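Local structure of AvrRxo1-ORF1 (Xanthomonas oryzae pv. oryzicola, 4Z8T) at residues E35-A47 and F107-F121. The protein is a type III effector with a polynucleotide kinase domain, apparently related to zeta toxins, and probably phosphorylates a nucleotide-like substrate. Residues are numbered along the deposited sequence; the frame is centred on the assembly and turned at random.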
loop_
_atom_site.group_PDB
_atom_site.type_symbol
_atom_site.label_atom_id
_atom_site.label_comp_id
_atom_site.label_asym_id
_atom_site.label_seq_id
_atom_site.Cartn_x
_atom_site.Cartn_y
_atom_site.Cartn_z
ATOM N N GLU A 35 37.296 36.603 -12.798
ATOM C CA GLU A 35 37.774 35.241 -13.003
ATOM C C GLU A 35 36.606 34.275 -13.077
ATOM O O GLU A 35 36.619 33.331 -13.869
ATOM C CB GLU A 35 38.710 34.799 -11.878
ATOM C CG GLU A 35 40.026 35.540 -11.818
ATOM C CD GLU A 35 39.950 36.793 -10.976
ATOM O OE1 GLU A 35 38.830 37.280 -10.702
ATOM O OE2 GLU A 35 41.022 37.293 -10.574
ATOM N N ARG A 36 35.599 34.504 -12.244
ATOM C CA ARG A 36 34.457 33.595 -12.212
ATOM C C ARG A 36 33.611 33.781 -13.459
ATOM O O ARG A 36 33.081 32.819 -14.012
ATOM C CB ARG A 36 33.613 33.803 -10.955
ATOM C CG ARG A 36 32.789 32.569 -10.589
ATOM C CD ARG A 36 33.686 31.429 -10.163
ATOM N NE ARG A 36 32.928 30.259 -9.701
ATOM C CZ ARG A 36 33.501 29.169 -9.216
ATOM N NH1 ARG A 36 34.822 29.117 -9.138
ATOM N NH2 ARG A 36 32.765 28.144 -8.792
ATOM N N ARG A 37 33.507 35.031 -13.899
ATOM C CA ARG A 37 32.851 35.384 -15.149
ATOM C C ARG A 37 33.493 34.614 -16.297
ATOM O O ARG A 37 32.798 34.075 -17.167
ATOM C CB ARG A 37 33.004 36.895 -15.366
ATOM C CG ARG A 37 31.973 37.544 -16.262
ATOM C CD ARG A 37 31.793 39.022 -15.901
ATOM N NE ARG A 37 33.047 39.733 -15.681
ATOM C CZ ARG A 37 33.246 40.617 -14.706
ATOM N NH1 ARG A 37 32.275 40.905 -13.855
ATOM N NH2 ARG A 37 34.423 41.214 -14.581
ATOM N N LYS A 38 34.821 34.543 -16.290
ATOM C CA LYS A 38 35.552 33.821 -17.327
ATOM C C LYS A 38 35.262 32.320 -17.289
ATOM O O LYS A 38 35.123 31.689 -18.338
ATOM C CB LYS A 38 37.057 34.063 -17.196
ATOM C CG LYS A 38 37.515 35.469 -17.560
ATOM C CD LYS A 38 39.038 35.567 -17.438
ATOM C CE LYS A 38 39.533 37.013 -17.351
ATOM N NZ LYS A 38 39.440 37.744 -18.644
ATOM N N LEU A 39 35.194 31.758 -16.086
ATOM C CA LEU A 39 34.878 30.336 -15.925
ATOM C C LEU A 39 33.486 30.046 -16.469
ATOM O O LEU A 39 33.271 29.038 -17.162
ATOM C CB LEU A 39 34.963 29.928 -14.450
ATOM C CG LEU A 39 34.618 28.467 -14.133
ATOM C CD1 LEU A 39 35.491 27.515 -14.939
ATOM C CD2 LEU A 39 34.759 28.199 -12.634
ATOM N N HIS A 40 32.545 30.930 -16.159
ATOM C CA HIS A 40 31.178 30.788 -16.670
ATOM C C HIS A 40 31.173 30.744 -18.184
ATOM O O HIS A 40 30.503 29.903 -18.788
ATOM C CB HIS A 40 30.296 31.943 -16.203
ATOM C CG HIS A 40 30.022 31.940 -14.736
ATOM N ND1 HIS A 40 29.471 33.015 -14.076
ATOM C CD2 HIS A 40 30.235 30.986 -13.792
ATOM C CE1 HIS A 40 29.347 32.728 -12.792
ATOM N NE2 HIS A 40 29.808 31.503 -12.594
ATOM N N GLU A 41 31.901 31.670 -18.804
ATOM C CA GLU A 41 31.926 31.759 -20.255
ATOM C C GLU A 41 32.507 30.489 -20.861
ATOM O O GLU A 41 32.018 29.985 -21.877
ATOM C CB GLU A 41 32.712 33.005 -20.700
ATOM C CG GLU A 41 32.031 34.307 -20.296
ATOM C CD GLU A 41 32.967 35.515 -20.285
ATOM O OE1 GLU A 41 34.164 35.374 -20.626
ATOM O OE2 GLU A 41 32.496 36.614 -19.922
ATOM N N LYS A 42 33.544 29.962 -20.223
ATOM C CA LYS A 42 34.188 28.753 -20.698
ATOM C C LYS A 42 33.232 27.567 -20.611
ATOM O O LYS A 42 33.105 26.800 -21.561
ATOM C CB LYS A 42 35.441 28.446 -19.882
ATOM C CG LYS A 42 36.190 27.238 -20.411
ATOM C CD LYS A 42 37.374 26.842 -19.542
ATOM C CE LYS A 42 36.929 26.097 -18.296
ATOM N NZ LYS A 42 38.071 25.380 -17.644
ATOM N N LEU A 43 32.570 27.419 -19.473
ATOM C CA LEU A 43 31.666 26.287 -19.298
ATOM C C LEU A 43 30.462 26.363 -20.235
ATOM O O LEU A 43 30.010 25.329 -20.745
ATOM C CB LEU A 43 31.221 26.166 -17.843
ATOM C CG LEU A 43 32.379 25.949 -16.865
ATOM C CD1 LEU A 43 31.835 25.770 -15.462
ATOM C CD2 LEU A 43 33.205 24.754 -17.256
ATOM N N LEU A 44 29.952 27.572 -20.467
ATOM C CA LEU A 44 28.806 27.731 -21.366
ATOM C C LEU A 44 29.218 27.457 -22.801
ATOM O O LEU A 44 28.449 26.874 -23.569
ATOM C CB LEU A 44 28.185 29.124 -21.240
ATOM C CG LEU A 44 27.405 29.363 -19.950
ATOM C CD1 LEU A 44 27.011 30.817 -19.781
ATOM C CD2 LEU A 44 26.161 28.472 -19.910
ATOM N N ASP A 45 30.433 27.860 -23.168
ATOM C CA ASP A 45 30.929 27.571 -24.511
ATOM C C ASP A 45 31.027 26.070 -24.736
ATOM O O ASP A 45 30.658 25.565 -25.803
ATOM C CB ASP A 45 32.302 28.213 -24.746
ATOM C CG ASP A 45 32.224 29.715 -24.927
ATOM O OD1 ASP A 45 31.130 30.235 -25.231
ATOM O OD2 ASP A 45 33.269 30.382 -24.780
ATOM N N GLN A 46 31.520 25.358 -23.727
ATOM C CA GLN A 46 31.673 23.914 -23.836
ATOM C C GLN A 46 30.311 23.233 -23.986
ATOM O O GLN A 46 30.120 22.379 -24.855
ATOM C CB GLN A 46 32.398 23.360 -22.608
ATOM C CG GLN A 46 33.868 23.762 -22.531
ATOM C CD GLN A 46 34.552 23.258 -21.266
ATOM O OE1 GLN A 46 33.927 22.614 -20.413
ATOM N NE2 GLN A 46 35.844 23.543 -21.142
ATOM N N ALA A 47 29.379 23.620 -23.126
ATOM C CA ALA A 47 28.038 23.032 -23.121
ATOM C C ALA A 47 27.332 23.313 -24.440
ATOM O O ALA A 47 26.658 22.442 -25.015
ATOM C CB ALA A 47 27.235 23.587 -21.952
ATOM N N PHE A 107 27.212 21.104 -14.649
ATOM C CA PHE A 107 28.209 22.158 -14.391
ATOM C C PHE A 107 28.884 21.997 -13.045
ATOM O O PHE A 107 29.869 22.693 -12.758
ATOM C CB PHE A 107 27.576 23.551 -14.446
ATOM C CG PHE A 107 27.051 23.925 -15.808
ATOM C CD1 PHE A 107 27.929 24.229 -16.837
ATOM C CD2 PHE A 107 25.682 23.975 -16.058
ATOM C CE1 PHE A 107 27.469 24.573 -18.096
ATOM C CE2 PHE A 107 25.209 24.317 -17.318
ATOM C CZ PHE A 107 26.105 24.623 -18.339
ATOM N N LYS A 108 28.353 21.106 -12.214
ATOM C CA LYS A 108 28.746 21.052 -10.807
ATOM C C LYS A 108 30.182 20.629 -10.567
ATOM O O LYS A 108 30.860 21.224 -9.733
ATOM C CB LYS A 108 27.798 20.158 -9.998
ATOM C CG LYS A 108 26.485 20.841 -9.664
ATOM C CD LYS A 108 25.677 20.007 -8.675
ATOM C CE LYS A 108 24.500 20.789 -8.143
ATOM N NZ LYS A 108 23.546 21.073 -9.244
ATOM N N SER A 109 30.651 19.620 -11.290
ATOM C CA SER A 109 32.014 19.151 -11.100
ATOM C C SER A 109 33.010 20.262 -11.443
ATOM O O SER A 109 33.944 20.527 -10.678
ATOM C CB SER A 109 32.284 17.919 -11.961
ATOM O OG SER A 109 33.622 17.482 -11.797
ATOM N N SER A 110 32.792 20.923 -12.577
ATOM C CA SER A 110 33.685 21.995 -13.002
ATOM C C SER A 110 33.667 23.148 -12.009
ATOM O O SER A 110 34.714 23.716 -11.688
ATOM C CB SER A 110 33.329 22.497 -14.403
ATOM O OG SER A 110 33.683 21.544 -15.391
ATOM N N LEU A 111 32.485 23.519 -11.539
ATOM C CA LEU A 111 32.399 24.633 -10.591
ATOM C C LEU A 111 33.032 24.245 -9.265
ATOM O O LEU A 111 33.647 25.078 -8.586
ATOM C CB LEU A 111 30.947 25.039 -10.372
ATOM C CG LEU A 111 30.276 25.646 -11.605
ATOM C CD1 LEU A 111 28.803 25.890 -11.321
ATOM C CD2 LEU A 111 30.966 26.958 -12.000
ATOM N N ALA A 112 32.889 22.974 -8.897
ATOM C CA ALA A 112 33.425 22.493 -7.627
ATOM C C ALA A 112 34.942 22.416 -7.629
ATOM O O ALA A 112 35.571 22.611 -6.584
ATOM C CB ALA A 112 32.822 21.133 -7.264
ATOM N N LYS A 113 35.530 22.130 -8.787
ATOM C CA LYS A 113 36.988 22.089 -8.893
ATOM C C LYS A 113 37.574 23.484 -9.137
ATOM O O LYS A 113 38.694 23.766 -8.703
ATOM C CB LYS A 113 37.468 21.059 -9.939
ATOM C CG LYS A 113 37.108 21.362 -11.372
ATOM C CD LYS A 113 37.629 20.291 -12.364
ATOM C CE LYS A 113 37.702 20.828 -13.803
ATOM N NZ LYS A 113 38.275 19.882 -14.798
ATOM N N SER A 114 36.820 24.351 -9.819
ATOM C CA SER A 114 37.243 25.746 -10.035
ATOM C C SER A 114 38.611 25.858 -10.722
ATOM O O SER A 114 39.400 26.771 -10.418
ATOM C CB SER A 114 37.242 26.514 -8.708
ATOM O OG SER A 114 35.930 26.624 -8.174
ATOM N N GLU A 115 38.878 24.926 -11.638
ATOM C CA GLU A 115 40.122 24.865 -12.412
ATOM C C GLU A 115 41.370 24.655 -11.564
ATOM O O GLU A 115 42.490 24.839 -12.057
ATOM C CB GLU A 115 40.285 26.106 -13.292
ATOM C CG GLU A 115 39.153 26.332 -14.279
ATOM C CD GLU A 115 39.372 27.547 -15.159
ATOM O OE1 GLU A 115 40.009 28.524 -14.703
ATOM O OE2 GLU A 115 38.918 27.523 -16.321
ATOM N N THR A 116 41.181 24.251 -10.309
ATOM C CA THR A 116 42.315 24.042 -9.406
ATOM C C THR A 116 42.882 22.637 -9.453
ATOM O O THR A 116 43.989 22.404 -8.967
ATOM C CB THR A 116 41.971 24.364 -7.941
ATOM O OG1 THR A 116 41.151 23.320 -7.397
ATOM C CG2 THR A 116 41.259 25.699 -7.835
ATOM N N GLY A 117 42.119 21.701 -10.011
ATOM C CA GLY A 117 42.575 20.329 -10.121
ATOM C C GLY A 117 42.004 19.367 -9.096
ATOM O O GLY A 117 42.247 18.157 -9.169
ATOM N N ALA A 118 41.258 19.897 -8.128
ATOM C CA ALA A 118 40.630 19.076 -7.106
ATOM C C ALA A 118 39.312 19.703 -6.698
ATOM O O ALA A 118 39.152 20.921 -6.790
ATOM C CB ALA A 118 41.546 18.928 -5.890
ATOM N N LYS A 119 38.368 18.875 -6.258
ATOM C CA LYS A 119 37.086 19.389 -5.788
ATOM C C LYS A 119 37.270 20.020 -4.423
ATOM O O LYS A 119 37.685 19.356 -3.471
ATOM C CB LYS A 119 36.040 18.274 -5.682
ATOM C CG LYS A 119 35.489 17.784 -7.005
ATOM C CD LYS A 119 34.463 16.670 -6.786
ATOM C CE LYS A 119 33.827 16.238 -8.098
ATOM N NZ LYS A 119 32.741 15.229 -7.889
ATOM N N ILE A 120 36.952 21.304 -4.324
ATOM C CA ILE A 120 37.088 21.998 -3.060
ATOM C C ILE A 120 35.781 22.592 -2.540
ATOM O O ILE A 120 35.707 23.038 -1.390
ATOM C CB ILE A 120 38.192 23.046 -3.151
ATOM C CG1 ILE A 120 37.936 23.983 -4.320
ATOM C CG2 ILE A 120 39.536 22.365 -3.341
ATOM C CD1 ILE A 120 37.287 25.252 -3.907
ATOM N N PHE A 121 34.751 22.599 -3.386
ATOM C CA PHE A 121 33.410 22.995 -2.967
ATOM C C PHE A 121 32.480 21.786 -3.044
ATOM O O PHE A 121 32.662 20.918 -3.890
ATOM C CB PHE A 121 32.849 24.078 -3.884
ATOM C CG PHE A 121 33.607 25.368 -3.849
ATOM C CD1 PHE A 121 33.786 26.050 -2.655
ATOM C CD2 PHE A 121 34.103 25.924 -5.024
ATOM C CE1 PHE A 121 34.481 27.263 -2.633
ATOM C CE2 PHE A 121 34.798 27.133 -5.007
ATOM C CZ PHE A 121 34.982 27.800 -3.812
HETATM O O HOH W 1 38.695 31.610 -14.706
#
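The carbonyl oxygen of Leu111 is gripped from opposite faces of its plane: Arg36 NH2 reaches Leu111 O at 3.2 Å, and Ser114 OG donates to the same Leu111 O at 2.8 Å. Arg36 NH1 in turn gives Ser114 OG a nearly straight bond of 2.9 Å (173°), lying in the guanidinium plane, so that the hydroxyl both accepts and donates. A guanidinium, with N-H groups on two neighbouring nitrogens, suits the end of helix 108-113, where Ser114 turns to positive phi and carbonyls run out of helical partners. With its chain bent at chi2 (67°), Arg36 lies with one guanidinium face against Leu39 CD2; its NE makes a salt bridge with Glu129, which also binds His40 NE2.

Alongside, leucine methyls meet between the two helices. Leu43 spreads both methyls over Ser110, with CD2 3.6 Å from Ser110 CB, while Leu43 CD1 meets Leu111 CD2 at 3.8 Å. Phe107 lies beyond, its ring edge turned to Leu43 O and its CZ 3.9 Å from the short side chain of Ala47 at CB. At the more exposed margin the long chains of Lys42 and Glu115 come from opposite directions into a salt bridge, NZ meeting the anti lone pair of OE2 at 2.7 Å. The arrangement is a near-antiparallel helix pair (156°), tied by Arg36 to the C-terminal end of helix 108-113, beside helix 123-141 in what is probably a zeta-toxin-like P-loop kinase fold.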